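Local atomic coordinates of racemase (PDB entry 3MKC), a protein that is a racemase-family protein of the enolase superfamily, related to mandelate racemase and muconate lactonizing enzyme and built around a TIM-barrel-type domain. Residues 204-218 with 229-243. Numbering follows the deposited sequence.
Sequences HDTDMMVDYLYRFTD and IEDLELYFAEATLQH
Ile229 opens the contact by resting its CD1 against Tyr212 OH, 3.7 Å away. Farther along, Leu234 passes CD2 alongside the selenomethionine Met208, near its CE, and CD1 to Val210 CG2. Tyr235 N donates to Met208 O (2.9 Å). The Tyr235 ring has Met208's neighbour, selenomethionine Met209, reaching over one face through CE, while Asp207 OD1 sits at the ring edge and Asp207 OD2 is hydrogen-bonded to Tyr337 OH. With CG of Phe236 set between its backbone N and carbonyl carbon (chi1 71°), the ring turns its face to Met209; Met209 CG stands over it, 3.5 Å from the Phe236 ring centroid, a CH-pi contact. Strands 207-211 and 236-238 run parallel. Val210 N donates to Phe236 O, Glu238 N to Val210 O (2.7 Å), and Tyr212 N to Glu238 O. Ala237 CB packs on Tyr212 CE2. Glu238 stacks its carboxylate on that of Asp211, planes 26° apart and Glu238 OE2 3.4 Å from Asp211 OD2; Lys177 pairs with Glu238 OE1 and probably eases this crowding of like charges. Asp211 OD1 also accepts from Leu213 N, an Asx turn. Tyr214 N donates to Ala239 O, and Ala239 CB makes a CH-pi contact over the centre of the Tyr214 ring, 3.4 Å from its centroid. Thr240 O meets the Phe216 ring edge, and Leu241 CD2 touches the backbone of Thr217. The two strands and helix 219-228 form a beta-alpha-beta unit of the barrel: strand 207-211 also pairs with strand 175-179, Tyr212 and Phe216 pack against helices 188-202 and 219-228, and Thr240 and Leu241 lie on helix 246-255.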
ATOM      1  N   HIS A 204       2.285   0.062  26.504  1.00 28.35           N
ATOM      2  CA  HIS A 204       1.852   1.328  25.927  1.00 28.66           C
ATOM      3  C   HIS A 204       2.952   2.106  25.216  1.00 28.09           C
ATOM      4  O   HIS A 204       2.681   3.127  24.580  1.00 26.23           O
ATOM      5  CB  HIS A 204       1.213   2.198  27.013  1.00 29.63           C
ATOM      6  CG  HIS A 204      -0.209   1.837  27.313  1.00 29.12           C
ATOM      7  ND1 HIS A 204      -1.278   2.534  26.790  1.00 29.48           N
ATOM      8  CD2 HIS A 204      -0.740   0.848  28.070  1.00 30.07           C
ATOM      9  CE1 HIS A 204      -2.406   1.992  27.215  1.00 29.82           C
ATOM     10  NE2 HIS A 204      -2.107   0.966  27.993  1.00 29.88           N
ATOM     11  N   ASP A 205       4.187   1.619  25.311  1.00 27.03           N
ATOM     12  CA  ASP A 205       5.317   2.279  24.667  1.00 27.90           C
ATOM     13  C   ASP A 205       5.263   2.151  23.152  1.00 27.18           C
ATOM     14  O   ASP A 205       5.762   3.009  22.433  1.00 29.22           O
ATOM     15  CB  ASP A 205       6.634   1.689  25.171  1.00 30.60           C
ATOM     16  CG  ASP A 205       7.117   2.347  26.443  1.00 34.07           C
ATOM     17  OD1 ASP A 205       6.347   3.124  27.050  1.00 33.14           O
ATOM     18  OD2 ASP A 205       8.274   2.081  26.837  1.00 36.62           O
ATOM     19  N   THR A 206       4.654   1.074  22.678  1.00 25.33           N
ATOM     20  CA  THR A 206       4.543   0.820  21.250  1.00 23.70           C
ATOM     21  C   THR A 206       3.138   1.162  20.762  1.00 21.53           C
ATOM     22  O   THR A 206       2.158   0.740  21.358  1.00 19.65           O
ATOM     23  CB  THR A 206       4.813  -0.667  20.950  1.00 24.63           C
ATOM     24  OG1 THR A 206       6.051  -1.057  21.557  1.00 26.09           O
ATOM     25  CG2 THR A 206       4.898  -0.907  19.453  1.00 25.40           C
ATOM     26  N   ASP A 207       3.039   1.931  19.685  1.00 19.81           N
ATOM     27  CA  ASP A 207       1.727   2.276  19.152  1.00 18.24           C
ATOM     28  C   ASP A 207       1.046   1.025  18.626  1.00 16.07           C
ATOM     29  O   ASP A 207       1.698   0.151  18.054  1.00 16.30           O
ATOM     30  CB  ASP A 207       1.849   3.303  18.032  1.00 18.64           C
ATOM     31  CG  ASP A 207       1.804   4.723  18.541  1.00 19.99           C
ATOM     32  OD1 ASP A 207       0.865   5.040  19.300  1.00 21.85           O
ATOM     33  OD2 ASP A 207       2.691   5.522  18.176  1.00 17.19           O
HETATM   34  N   MSE A 208      -0.270   0.946  18.805  1.00 15.09           N
HETATM   35  CA  MSE A 208      -1.026  -0.216  18.359  1.00 14.52           C
HETATM   36  C   MSE A 208      -2.236   0.174  17.531  1.00 14.67           C
HETATM   37  O   MSE A 208      -3.109   0.904  18.002  1.00 14.39           O
HETATM   38  CB  MSE A 208      -1.492  -1.031  19.562  1.00 15.71           C
HETATM   39  CG  MSE A 208      -2.204  -2.327  19.201  1.00 17.84           C
HETATM   40 SE   MSE A 208      -2.535  -3.423  20.760  1.00 31.04          SE
HETATM   41  CE  MSE A 208      -4.415  -3.694  20.608  1.00 20.83           C
HETATM   42  N   MSE A 209      -2.276  -0.331  16.303  1.00 14.80           N
HETATM   43  CA  MSE A 209      -3.376  -0.077  15.380  1.00 15.41           C
HETATM   44  C   MSE A 209      -4.252  -1.319  15.330  1.00 16.01           C
HETATM   45  O   MSE A 209      -3.798  -2.411  15.672  1.00 16.65           O
HETATM   46  CB  MSE A 209      -2.847   0.216  13.979  1.00 15.95           C
HETATM   47  CG  MSE A 209      -2.080   1.535  13.869  1.00 17.50           C
HETATM   48 SE   MSE A 209      -0.265   1.530  14.529  1.00 24.11          SE
HETATM   49  CE  MSE A 209       0.492   2.677  13.214  1.00 18.71           C
ATOM     50  N   VAL A 210      -5.503  -1.160  14.911  1.00 15.71           N
ATOM     51  CA  VAL A 210      -6.414  -2.300  14.845  1.00 15.68           C
ATOM     52  C   VAL A 210      -7.216  -2.351  13.547  1.00 17.52           C
ATOM     53  O   VAL A 210      -7.793  -1.346  13.120  1.00 16.05           O
ATOM     54  CB  VAL A 210      -7.410  -2.286  16.027  1.00 15.61           C
ATOM     55  CG1 VAL A 210      -8.254  -3.559  16.010  1.00 16.58           C
ATOM     56  CG2 VAL A 210      -6.653  -2.163  17.346  1.00 16.53           C
ATOM     57  N   ASP A 211      -7.239  -3.533  12.936  1.00 16.76           N
ATOM     58  CA  ASP A 211      -7.968  -3.782  11.698  1.00 17.50           C
ATOM     59  C   ASP A 211      -9.151  -4.659  12.081  1.00 18.25           C
ATOM     60  O   ASP A 211      -8.973  -5.820  12.457  1.00 19.06           O
ATOM     61  CB  ASP A 211      -7.062  -4.513  10.696  1.00 18.56           C
ATOM     62  CG  ASP A 211      -7.781  -4.895   9.405  1.00 17.20           C
ATOM     63  OD1 ASP A 211      -8.981  -4.590   9.258  1.00 19.05           O
ATOM     64  OD2 ASP A 211      -7.133  -5.505   8.531  1.00 17.08           O
ATOM     65  N   TYR A 212     -10.353  -4.103  12.001  1.00 16.96           N
ATOM     66  CA  TYR A 212     -11.552  -4.844  12.368  1.00 17.38           C
ATOM     67  C   TYR A 212     -12.099  -5.696  11.221  1.00 16.37           C
ATOM     68  O   TYR A 212     -13.092  -6.405  11.378  1.00 17.85           O
ATOM     69  CB  TYR A 212     -12.605  -3.866  12.902  1.00 16.83           C
ATOM     70  CG  TYR A 212     -12.168  -3.172  14.178  1.00 15.66           C
ATOM     71  CD1 TYR A 212     -12.450  -3.720  15.429  1.00 14.95           C
ATOM     72  CD2 TYR A 212     -11.440  -1.989  14.132  1.00 15.94           C
ATOM     73  CE1 TYR A 212     -12.015  -3.101  16.607  1.00 14.73           C
ATOM     74  CE2 TYR A 212     -11.000  -1.366  15.292  1.00 15.10           C
ATOM     75  CZ  TYR A 212     -11.289  -1.924  16.529  1.00 16.04           C
ATOM     76  OH  TYR A 212     -10.852  -1.301  17.681  1.00 15.05           O
ATOM     77  N   LEU A 213     -11.423  -5.633  10.077  1.00 17.33           N
ATOM     78  CA  LEU A 213     -11.791  -6.409   8.900  1.00 16.93           C
ATOM     79  C   LEU A 213     -13.254  -6.375   8.473  1.00 17.01           C
ATOM     80  O   LEU A 213     -13.831  -7.405   8.112  1.00 16.34           O
ATOM     81  CB  LEU A 213     -11.342  -7.868   9.079  1.00 18.22           C
ATOM     82  CG  LEU A 213      -9.830  -8.070   8.989  1.00 20.35           C
ATOM     83  CD1 LEU A 213      -9.438  -9.426   9.580  1.00 20.45           C
ATOM     84  CD2 LEU A 213      -9.395  -7.958   7.533  1.00 20.02           C
ATOM     85  N   TYR A 214     -13.853  -5.189   8.530  1.00 17.59           N
ATOM     86  CA  TYR A 214     -15.223  -5.001   8.080  1.00 17.03           C
ATOM     87  C   TYR A 214     -16.260  -5.911   8.731  1.00 18.56           C
ATOM     88  O   TYR A 214     -17.185  -6.372   8.067  1.00 17.48           O
ATOM     89  CB  TYR A 214     -15.259  -5.184   6.562  1.00 15.97           C
ATOM     90  CG  TYR A 214     -14.249  -4.322   5.836  1.00 16.64           C
ATOM     91  CD1 TYR A 214     -14.434  -2.947   5.726  1.00 14.84           C
ATOM     92  CD2 TYR A 214     -13.079  -4.873   5.297  1.00 14.76           C
ATOM     93  CE1 TYR A 214     -13.495  -2.142   5.107  1.00 15.21           C
ATOM     94  CE2 TYR A 214     -12.126  -4.072   4.672  1.00 14.07           C
ATOM     95  CZ  TYR A 214     -12.344  -2.702   4.584  1.00 16.62           C
ATOM     96  OH  TYR A 214     -11.411  -1.888   3.992  1.00 14.60           O
ATOM     97  N   ARG A 215     -16.130  -6.156  10.029  1.00 19.12           N
ATOM     98  CA  ARG A 215     -17.089  -7.027  10.695  1.00 21.11           C
ATOM     99  C   ARG A 215     -18.346  -6.294  11.165  1.00 20.14           C
ATOM    100  O   ARG A 215     -19.294  -6.932  11.607  1.00 20.96           O
ATOM    101  CB  ARG A 215     -16.430  -7.732  11.889  1.00 23.16           C
ATOM    102  CG  ARG A 215     -16.031  -6.807  13.015  1.00 26.52           C
ATOM    103  CD  ARG A 215     -15.189  -7.514  14.086  1.00 27.72           C
ATOM    104  NE  ARG A 215     -15.905  -8.554  14.829  1.00 27.60           N
ATOM    105  CZ  ARG A 215     -15.882  -9.851  14.525  1.00 29.68           C
ATOM    106  NH1 ARG A 215     -15.183 -10.283  13.484  1.00 29.86           N
ATOM    107  NH2 ARG A 215     -16.543 -10.723  15.275  1.00 28.48           N
ATOM    108  N   PHE A 216     -18.361  -4.966  11.056  1.00 19.95           N
ATOM    109  CA  PHE A 216     -19.516  -4.173  11.502  1.00 19.63           C
ATOM    110  C   PHE A 216     -20.280  -3.449  10.388  1.00 19.29           C
ATOM    111  O   PHE A 216     -19.744  -3.211   9.313  1.00 18.58           O
ATOM    112  CB  PHE A 216     -19.063  -3.137  12.529  1.00 21.57           C
ATOM    113  CG  PHE A 216     -18.439  -3.729  13.756  1.00 22.99           C
ATOM    114  CD1 PHE A 216     -19.177  -4.554  14.598  1.00 23.78           C
ATOM    115  CD2 PHE A 216     -17.119  -3.443  14.085  1.00 22.74           C
ATOM    116  CE1 PHE A 216     -18.606  -5.086  15.762  1.00 24.66           C
ATOM    117  CE2 PHE A 216     -16.540  -3.965  15.237  1.00 24.58           C
ATOM    118  CZ  PHE A 216     -17.289  -4.791  16.080  1.00 25.15           C
ATOM    119  N   THR A 217     -21.532  -3.086  10.666  1.00 19.81           N
ATOM    120  CA  THR A 217     -22.365  -2.372   9.697  1.00 18.66           C
ATOM    121  C   THR A 217     -23.139  -1.221  10.345  1.00 19.46           C
ATOM    122  O   THR A 217     -23.634  -0.331   9.651  1.00 20.02           O
ATOM    123  CB  THR A 217     -23.393  -3.308   9.029  1.00 19.67           C
ATOM    124  OG1 THR A 217     -24.231  -3.898  10.030  1.00 19.32           O
ATOM    125  CG2 THR A 217     -22.691  -4.410   8.254  1.00 19.39           C
ATOM    126  N   ASP A 218     -23.238  -1.248  11.670  1.00 17.97           N
ATOM    127  CA  ASP A 218     -23.952  -0.217  12.424  1.00 16.94           C
ATOM    128  C   ASP A 218     -22.961   0.700  13.141  1.00 15.69           C
ATOM    129  O   ASP A 218     -22.271   0.273  14.055  1.00 15.63           O
ATOM    130  CB  ASP A 218     -24.895  -0.889  13.433  1.00 16.84           C
ATOM    131  CG  ASP A 218     -25.610   0.106  14.327  1.00 16.51           C
ATOM    132  OD1 ASP A 218     -25.790   1.268  13.908  1.00 18.46           O
ATOM    133  OD2 ASP A 218     -26.007  -0.278  15.446  1.00 15.96           O
ATOM    134  N   ILE A 229     -12.923   1.561  24.780  1.00 21.92           N
ATOM    135  CA  ILE A 229     -11.505   1.213  24.825  1.00 23.47           C
ATOM    136  C   ILE A 229     -10.615   2.426  24.591  1.00 22.99           C
ATOM    137  O   ILE A 229      -9.483   2.306  24.127  1.00 23.30           O
ATOM    138  CB  ILE A 229     -11.155   0.123  23.795  1.00 22.24           C
ATOM    139  CG1 ILE A 229     -11.467   0.613  22.378  1.00 22.65           C
ATOM    140  CG2 ILE A 229     -11.924  -1.156  24.118  1.00 21.30           C
ATOM    141  CD1 ILE A 229     -11.088  -0.384  21.306  1.00 21.31           C
ATOM    142  N   GLU A 230     -11.141   3.597  24.929  1.00 23.96           N
ATOM    143  CA  GLU A 230     -10.408   4.838  24.777  1.00 24.90           C
ATOM    144  C   GLU A 230      -9.123   4.784  25.609  1.00 25.26           C
ATOM    145  O   GLU A 230      -8.082   5.293  25.198  1.00 25.49           O
ATOM    146  CB  GLU A 230     -11.293   6.009  25.225  1.00 28.04           C
ATOM    147  CG  GLU A 230     -10.806   7.374  24.774  1.00 30.71           C
ATOM    148  CD  GLU A 230     -11.780   8.491  25.104  1.00 31.22           C
ATOM    149  OE1 GLU A 230     -12.889   8.517  24.525  1.00 31.62           O
ATOM    150  OE2 GLU A 230     -11.433   9.351  25.941  1.00 31.80           O
ATOM    151  N   ASP A 231      -9.196   4.146  26.773  1.00 24.63           N
ATOM    152  CA  ASP A 231      -8.038   4.038  27.654  1.00 25.74           C
ATOM    153  C   ASP A 231      -6.869   3.266  27.034  1.00 24.17           C
ATOM    154  O   ASP A 231      -5.721   3.434  27.452  1.00 23.53           O
ATOM    155  CB  ASP A 231      -8.449   3.381  28.977  1.00 28.55           C
ATOM    156  CG  ASP A 231      -9.062   2.017  28.777  1.00 30.48           C
ATOM    157  OD1 ASP A 231     -10.032   1.911  27.996  1.00 33.88           O
ATOM    158  OD2 ASP A 231      -8.579   1.051  29.398  1.00 33.55           O
ATOM    159  N   LEU A 232      -7.154   2.423  26.044  1.00 21.95           N
ATOM    160  CA  LEU A 232      -6.104   1.652  25.379  1.00 20.36           C
ATOM    161  C   LEU A 232      -5.240   2.556  24.504  1.00 20.42           C
ATOM    162  O   LEU A 232      -4.176   2.159  24.044  1.00 20.15           O
ATOM    163  CB  LEU A 232      -6.712   0.535  24.528  1.00 19.35           C
ATOM    164  CG  LEU A 232      -7.505  -0.516  25.309  1.00 21.18           C
ATOM    165  CD1 LEU A 232      -7.941  -1.620  24.365  1.00 21.37           C
ATOM    166  CD2 LEU A 232      -6.649  -1.084  26.441  1.00 21.14           C
ATOM    167  N   GLU A 233      -5.707   3.777  24.270  1.00 20.12           N
ATOM    168  CA  GLU A 233      -4.951   4.732  23.471  1.00 20.42           C
ATOM    169  C   GLU A 233      -4.467   4.160  22.140  1.00 17.22           C
ATOM    170  O   GLU A 233      -3.308   4.356  21.755  1.00 17.83           O
ATOM    171  CB  GLU A 233      -3.743   5.228  24.273  1.00 24.36           C
ATOM    172  CG  GLU A 233      -4.097   5.826  25.632  1.00 30.38           C
ATOM    173  CD  GLU A 233      -2.870   6.268  26.410  1.00 35.39           C
ATOM    174  OE1 GLU A 233      -2.050   7.027  25.849  1.00 36.91           O
ATOM    175  OE2 GLU A 233      -2.726   5.859  27.585  1.00 38.57           O
ATOM    176  N   LEU A 234      -5.348   3.461  21.437  1.00 17.49           N
ATOM    177  CA  LEU A 234      -4.991   2.869  20.150  1.00 16.18           C
ATOM    178  C   LEU A 234      -4.759   3.968  19.109  1.00 16.04           C
ATOM    179  O   LEU A 234      -5.396   5.024  19.151  1.00 15.93           O
ATOM    180  CB  LEU A 234      -6.105   1.913  19.705  1.00 17.34           C
ATOM    181  CG  LEU A 234      -6.425   0.813  20.735  1.00 18.16           C
ATOM    182  CD1 LEU A 234      -7.622  -0.009  20.282  1.00 18.94           C
ATOM    183  CD2 LEU A 234      -5.197  -0.084  20.923  1.00 18.64           C
ATOM    184  N   TYR A 235      -3.845   3.712  18.177  1.00 14.48           N
ATOM    185  CA  TYR A 235      -3.518   4.683  17.143  1.00 12.51           C
ATOM    186  C   TYR A 235      -4.676   4.894  16.174  1.00 12.47           C
ATOM    187  O   TYR A 235      -4.990   6.028  15.821  1.00 15.06           O
ATOM    188  CB  TYR A 235      -2.281   4.250  16.362  1.00 12.13           C
ATOM    189  CG  TYR A 235      -1.741   5.366  15.510  1.00 12.69           C
ATOM    190  CD1 TYR A 235      -0.725   6.199  15.981  1.00 12.30           C
ATOM    191  CD2 TYR A 235      -2.290   5.638  14.258  1.00 11.64           C
ATOM    192  CE1 TYR A 235      -0.270   7.272  15.226  1.00 12.87           C
ATOM    193  CE2 TYR A 235      -1.851   6.705  13.503  1.00 10.78           C
ATOM    194  CZ  TYR A 235      -0.843   7.523  13.987  1.00 11.64           C
ATOM    195  OH  TYR A 235      -0.426   8.609  13.244  1.00 13.97           O
ATOM    196  N   PHE A 236      -5.293   3.808  15.719  1.00 11.35           N
ATOM    197  CA  PHE A 236      -6.432   3.954  14.827  1.00 11.24           C
ATOM    198  C   PHE A 236      -7.343   2.744  14.734  1.00 13.32           C
ATOM    199  O   PHE A 236      -6.998   1.650  15.195  1.00 15.29           O
ATOM    200  CB  PHE A 236      -5.990   4.433  13.424  1.00 11.17           C
ATOM    201  CG  PHE A 236      -5.240   3.409  12.582  1.00 12.92           C
ATOM    202  CD1 PHE A 236      -5.719   2.109  12.404  1.00 12.31           C
ATOM    203  CD2 PHE A 236      -4.119   3.806  11.856  1.00 12.30           C
ATOM    204  CE1 PHE A 236      -5.090   1.226  11.511  1.00 12.70           C
ATOM    205  CE2 PHE A 236      -3.481   2.937  10.958  1.00 12.13           C
ATOM    206  CZ  PHE A 236      -3.969   1.645  10.784  1.00 13.83           C
ATOM    207  N   ALA A 237      -8.524   2.965  14.164  1.00 12.40           N
ATOM    208  CA  ALA A 237      -9.517   1.922  13.982  1.00 11.33           C
ATOM    209  C   ALA A 237      -9.727   1.773  12.477  1.00 12.97           C
ATOM    210  O   ALA A 237     -10.297   2.655  11.831  1.00 11.60           O
ATOM    211  CB  ALA A 237     -10.808   2.310  14.658  1.00 10.13           C
ATOM    212  N   GLU A 238      -9.254   0.655  11.938  1.00 11.91           N
ATOM    213  CA  GLU A 238      -9.342   0.363  10.509  1.00 14.22           C
ATOM    214  C   GLU A 238     -10.460  -0.605  10.128  1.00 14.04           C
ATOM    215  O   GLU A 238     -10.771  -1.528  10.870  1.00 14.31           O
ATOM    216  CB  GLU A 238      -8.011  -0.224  10.043  1.00 15.72           C
ATOM    217  CG  GLU A 238      -8.002  -0.751   8.625  1.00 16.60           C
ATOM    218  CD  GLU A 238      -6.661  -1.355   8.258  1.00 19.20           C
ATOM    219  OE1 GLU A 238      -5.637  -0.878   8.786  1.00 16.04           O
ATOM    220  OE2 GLU A 238      -6.635  -2.294   7.437  1.00 21.05           O
ATOM    221  N   ALA A 239     -11.040  -0.393   8.952  1.00 14.43           N
ATOM    222  CA  ALA A 239     -12.096  -1.259   8.447  1.00 14.95           C
ATOM    223  C   ALA A 239     -13.172  -1.543   9.490  1.00 16.52           C
ATOM    224  O   ALA A 239     -13.509  -2.697   9.762  1.00 16.05           O
ATOM    225  CB  ALA A 239     -11.484  -2.565   7.951  1.00 17.40           C
ATOM    226  N   THR A 240     -13.699  -0.480  10.083  1.00 16.13           N
ATOM    227  CA  THR A 240     -14.745  -0.613  11.085  1.00 18.42           C
ATOM    228  C   THR A 240     -16.082  -0.851  10.391  1.00 18.93           C
ATOM    229  O   THR A 240     -16.775  -1.826  10.672  1.00 23.88           O
ATOM    230  CB  THR A 240     -14.858   0.660  11.937  1.00 17.70           C
ATOM    231  OG1 THR A 240     -15.001   1.792  11.072  1.00 22.30           O
ATOM    232  CG2 THR A 240     -13.616   0.841  12.796  1.00 18.47           C
ATOM    233  N   LEU A 241     -16.433   0.036   9.470  1.00 16.01           N
ATOM    234  CA  LEU A 241     -17.695  -0.083   8.754  1.00 15.06           C
ATOM    235  C   LEU A 241     -17.468  -0.496   7.314  1.00 14.54           C
ATOM    236  O   LEU A 241     -16.330  -0.568   6.854  1.00 15.50           O
ATOM    237  CB  LEU A 241     -18.449   1.246   8.808  1.00 15.01           C
ATOM    238  CG  LEU A 241     -18.905   1.626  10.219  1.00 15.53           C
ATOM    239  CD1 LEU A 241     -19.457   3.050  10.239  1.00 17.83           C
ATOM    240  CD2 LEU A 241     -19.950   0.628  10.678  1.00 15.49           C
ATOM    241  N   GLN A 242     -18.556  -0.774   6.605  1.00 14.38           N
ATOM    242  CA  GLN A 242     -18.441  -1.182   5.218  1.00 14.29           C
ATOM    243  C   GLN A 242     -17.782  -0.070   4.425  1.00 12.62           C
ATOM    244  O   GLN A 242     -17.981   1.115   4.691  1.00 12.74           O
ATOM    245  CB  GLN A 242     -19.811  -1.547   4.656  1.00 15.86           C
ATOM    246  CG  GLN A 242     -20.466  -2.694   5.427  1.00 16.30           C
ATOM    247  CD  GLN A 242     -19.516  -3.865   5.667  1.00 19.09           C
ATOM    248  OE1 GLN A 242     -19.127  -4.145   6.801  1.00 22.28           O
ATOM    249  NE2 GLN A 242     -19.134  -4.544   4.598  1.00 16.52           N
ATOM    250  N   HIS A 243     -16.986  -0.472   3.448  1.00 11.57           N
ATOM    251  CA  HIS A 243     -16.222   0.460   2.646  1.00 10.04           C
ATOM    252  C   HIS A 243     -17.023   1.490   1.843  1.00 10.61           C
ATOM    253  O   HIS A 243     -16.497   2.549   1.509  1.00 12.96           O
ATOM    254  CB  HIS A 243     -15.284  -0.341   1.737  1.00 10.81           C
ATOM    255  CG  HIS A 243     -14.144   0.453   1.187  1.00  9.68           C
ATOM    256  ND1 HIS A 243     -14.260   1.249   0.069  1.00 10.88           N
ATOM    257  CD2 HIS A 243     -12.853   0.548   1.583  1.00 11.32           C
ATOM    258  CE1 HIS A 243     -13.089   1.797  -0.204  1.00 12.34           C
ATOM    259  NE2 HIS A 243     -12.217   1.386   0.702  1.00 12.41           N
TER
HETATM  260  O   HOH W   1      -1.069   3.298  19.910  1.00 18.41           O
HETATM  261  O   HOH W   2      -9.122   0.746  17.401  1.00 18.47           O
HETATM  262  O   HOH W   3     -21.509  -0.023   7.306  1.00 18.80           O